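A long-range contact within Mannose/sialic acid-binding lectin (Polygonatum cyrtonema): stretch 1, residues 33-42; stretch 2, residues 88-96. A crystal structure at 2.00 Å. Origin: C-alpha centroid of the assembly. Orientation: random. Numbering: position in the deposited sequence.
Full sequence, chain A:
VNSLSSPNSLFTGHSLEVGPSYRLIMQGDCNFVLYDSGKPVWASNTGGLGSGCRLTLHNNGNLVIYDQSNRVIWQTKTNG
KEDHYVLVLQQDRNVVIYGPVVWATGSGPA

Stretch 1 33-42: VLYDSGKPVW
Stretch 2 (88-96) VLQQDRNVV

Two hairpins of one chain meet through their side chains, with no backbone hydrogen bond between them. In stretch 1, strands 33-36 and 39-42 are joined by a type I' turn from Asp-36 to Lys-39; in stretch 2, strands 88-89 and 95-96 flank a loop containing a type I turn from Gln-90 to Arg-93. The backbones stand well apart: Leu-34 CA lies 8.6 Å from Val-95 CA, and Asp-36 CA lies 8.2 Å from Arg-93 CA, so the register runs backward along stretch 2 as stretch 1 advances.

Val-33, extended at phi/psi -128/148, makes no contact. Leu-34 (-100/123) points toward the other hairpin with chi1 t and chi2 p. Its CD1 meets Leu-89 CD1 at 3.8 Å, and its CD2 packs 4.0 Å from Val-95 CG2. Leu-89 is also t, p, and Val-95 is t; since these two lie on different strands of stretch 2, the buried apolar patch bridges both. Leu-34 CD2 also rests 3.5 Å from the backbone O of Arg-93. On its own hairpin, Leu-34 N donates to Trp-42 O at 2.6 Å, and Leu-34 O accepts from Val-41 N at 2.9 Å.

Alternation along the strand turns Tyr-35 (chi1 m) away and brings Asp-36 (-125/100, chi1 t) back toward stretch 2. Asp-36 OD2 receives a hydrogen bond from Arg-93 NH1 at 2.8 Å, with an N-H...O angle of 159°, within a salt bridge. The carboxylate oxygen approaches the edge of the guanidinium near its plane, where the N-H bonds point.

Ser-37 (56/34) and Gly-38 (96/-6) carry the turn without touching stretch 2. At the Gly-38 angles a CB would jam against the preceding carbonyl O, a local demand for glycine. Asp-36 N to Lys-39 O, 2.7 Å, and Lys-39 N to Asp-36 O, 3.0 Å, close the turn.

Lys-39 (-103/123; chi1 off-well at 147°, then t, t, p) starts sideways, but its CE comes 4.5 Å from Arg-93 NH1. Pro-40 is out of reach. Val-41 (-101/-14, chi1 m) points toward stretch 2 and lays CG1 over one guanidinium face, 3.3 Å from Arg-93 NH1. Trp-42 points the same way with chi1 t, yet stops short of contact.

Arg-93 thus receives charge at its edge and a methyl on one face. Its backbone is left-handed (72/2); chi1 is off-well at -144°, followed by t, p and -179°. In its own loop, Arg-93 N donates to Gln-90 O at 2.7 Å, and Asn-94 N donates to Asp-92 OD1 at 2.8 Å.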

# COMPACT_ATOMS: atom_id res chain seq x y z
N VAL A 33 14.05 -2.42 -10.88
CA VAL A 33 14.95 -2.43 -9.73
C VAL A 33 14.62 -1.52 -8.55
O VAL A 33 14.05 -0.43 -8.70
CB VAL A 33 16.41 -2.17 -10.23
CG1 VAL A 33 16.39 -1.35 -11.49
CG2 VAL A 33 17.21 -1.47 -9.16
N LEU A 34 14.98 -1.99 -7.36
CA LEU A 34 14.76 -1.26 -6.11
C LEU A 34 16.05 -0.57 -5.69
O LEU A 34 17.07 -1.23 -5.52
CB LEU A 34 14.32 -2.24 -5.01
CG LEU A 34 14.22 -1.72 -3.58
CD1 LEU A 34 13.28 -0.54 -3.50
CD2 LEU A 34 13.72 -2.84 -2.71
N TYR A 35 16.01 0.75 -5.53
CA TYR A 35 17.19 1.50 -5.12
C TYR A 35 17.14 1.96 -3.68
O TYR A 35 16.09 2.36 -3.18
CB TYR A 35 17.37 2.72 -6.00
CG TYR A 35 17.87 2.37 -7.38
CD1 TYR A 35 19.20 2.04 -7.58
CD2 TYR A 35 17.01 2.34 -8.47
CE1 TYR A 35 19.68 1.68 -8.85
CE2 TYR A 35 17.46 1.98 -9.74
CZ TYR A 35 18.80 1.65 -9.92
OH TYR A 35 19.26 1.24 -11.14
N ASP A 36 18.29 1.91 -3.02
CA ASP A 36 18.42 2.34 -1.63
C ASP A 36 19.55 3.36 -1.64
O ASP A 36 20.72 2.99 -1.66
CB ASP A 36 18.79 1.17 -0.72
CG ASP A 36 18.85 1.57 0.75
OD1 ASP A 36 18.91 2.79 1.04
OD2 ASP A 36 18.85 0.67 1.61
N SER A 37 19.19 4.64 -1.64
CA SER A 37 20.17 5.73 -1.68
C SER A 37 21.12 5.64 -2.88
O SER A 37 22.29 6.00 -2.78
CB SER A 37 21.01 5.75 -0.40
OG SER A 37 20.24 6.18 0.70
N GLY A 38 20.61 5.17 -4.02
CA GLY A 38 21.46 5.06 -5.19
C GLY A 38 22.06 3.69 -5.37
O GLY A 38 22.69 3.42 -6.37
N LYS A 39 21.86 2.82 -4.39
CA LYS A 39 22.39 1.47 -4.44
C LYS A 39 21.30 0.47 -4.80
O LYS A 39 20.27 0.39 -4.13
CB LYS A 39 23.00 1.09 -3.07
CG LYS A 39 22.87 -0.40 -2.69
CD LYS A 39 23.07 -0.63 -1.19
CE LYS A 39 22.61 -2.03 -0.74
NZ LYS A 39 23.38 -3.15 -1.38
N PRO A 40 21.51 -0.31 -5.88
CA PRO A 40 20.49 -1.30 -6.25
C PRO A 40 20.52 -2.47 -5.26
O PRO A 40 21.52 -3.20 -5.19
CB PRO A 40 20.89 -1.69 -7.66
CG PRO A 40 22.37 -1.48 -7.68
CD PRO A 40 22.54 -0.20 -6.92
N VAL A 41 19.44 -2.64 -4.49
CA VAL A 41 19.34 -3.72 -3.50
C VAL A 41 18.49 -4.87 -4.02
O VAL A 41 18.48 -5.95 -3.44
CB VAL A 41 18.71 -3.23 -2.18
CG1 VAL A 41 19.46 -2.02 -1.67
CG2 VAL A 41 17.23 -2.91 -2.38
N TRP A 42 17.76 -4.63 -5.11
CA TRP A 42 16.91 -5.66 -5.70
C TRP A 42 16.56 -5.33 -7.16
O TRP A 42 16.48 -4.16 -7.53
CB TRP A 42 15.61 -5.82 -4.90
CG TRP A 42 14.78 -6.98 -5.39
CD1 TRP A 42 14.83 -8.27 -4.93
CD2 TRP A 42 13.84 -6.97 -6.47
NE1 TRP A 42 13.97 -9.07 -5.67
CE2 TRP A 42 13.35 -8.29 -6.62
CE3 TRP A 42 13.36 -5.97 -7.33
CZ2 TRP A 42 12.41 -8.64 -7.60
CZ3 TRP A 42 12.42 -6.31 -8.30
CH2 TRP A 42 11.96 -7.64 -8.42
N VAL A 88 3.07 -2.75 -2.70
CA VAL A 88 3.55 -1.73 -1.76
C VAL A 88 5.07 -1.70 -1.49
O VAL A 88 5.67 -2.71 -1.11
CB VAL A 88 2.79 -1.88 -0.37
CG1 VAL A 88 3.25 -0.83 0.64
CG2 VAL A 88 1.30 -1.79 -0.59
N LEU A 89 5.67 -0.53 -1.70
CA LEU A 89 7.08 -0.30 -1.39
C LEU A 89 7.03 0.22 0.06
O LEU A 89 6.55 1.33 0.33
CB LEU A 89 7.68 0.76 -2.31
CG LEU A 89 9.01 1.39 -1.84
CD1 LEU A 89 10.11 0.33 -1.64
CD2 LEU A 89 9.44 2.44 -2.86
N GLN A 90 7.51 -0.60 1.00
CA GLN A 90 7.46 -0.29 2.42
C GLN A 90 8.67 0.41 3.02
O GLN A 90 9.78 0.29 2.53
CB GLN A 90 7.20 -1.59 3.19
CG GLN A 90 5.91 -2.28 2.77
CD GLN A 90 5.67 -3.60 3.48
OE1 GLN A 90 4.56 -4.14 3.45
NE2 GLN A 90 6.70 -4.14 4.10
N GLN A 91 8.43 1.16 4.09
CA GLN A 91 9.50 1.86 4.79
C GLN A 91 10.55 0.88 5.33
O GLN A 91 11.66 1.29 5.66
CB GLN A 91 8.93 2.71 5.92
CG GLN A 91 8.43 4.07 5.47
CD GLN A 91 7.84 4.91 6.62
OE1 GLN A 91 8.53 5.23 7.59
NE2 GLN A 91 6.57 5.27 6.50
N ASP A 92 10.20 -0.41 5.44
CA ASP A 92 11.16 -1.42 5.91
C ASP A 92 11.92 -1.96 4.70
O ASP A 92 12.67 -2.93 4.77
CB ASP A 92 10.44 -2.54 6.69
CG ASP A 92 9.76 -3.57 5.80
OD1 ASP A 92 9.56 -3.32 4.60
OD2 ASP A 92 9.42 -4.65 6.32
N ARG A 93 11.70 -1.29 3.57
CA ARG A 93 12.33 -1.58 2.30
C ARG A 93 11.86 -2.85 1.57
O ARG A 93 12.39 -3.17 0.51
CB ARG A 93 13.85 -1.61 2.45
CG ARG A 93 14.58 -1.05 1.21
CD ARG A 93 16.09 -1.17 1.31
NE ARG A 93 16.51 -2.57 1.43
CZ ARG A 93 17.77 -2.97 1.55
NH1 ARG A 93 18.77 -2.10 1.56
NH2 ARG A 93 18.03 -4.25 1.67
N ASN A 94 10.89 -3.56 2.13
CA ASN A 94 10.40 -4.77 1.47
C ASN A 94 9.29 -4.32 0.52
O ASN A 94 8.56 -3.39 0.82
CB ASN A 94 9.84 -5.76 2.51
CG ASN A 94 9.65 -7.19 1.96
OD1 ASN A 94 10.02 -7.51 0.84
ND2 ASN A 94 9.07 -8.05 2.77
N VAL A 95 9.20 -4.96 -0.64
CA VAL A 95 8.18 -4.65 -1.64
C VAL A 95 7.22 -5.83 -1.68
O VAL A 95 7.58 -6.92 -2.12
CB VAL A 95 8.81 -4.45 -3.03
CG1 VAL A 95 7.72 -4.31 -4.08
CG2 VAL A 95 9.71 -3.21 -3.00
N VAL A 96 6.00 -5.59 -1.22
CA VAL A 96 4.98 -6.62 -1.09
C VAL A 96 3.68 -6.42 -1.88
O VAL A 96 3.21 -5.29 -2.07
CB VAL A 96 4.60 -6.76 0.41
CG1 VAL A 96 3.77 -8.00 0.64
CG2 VAL A 96 5.85 -6.75 1.26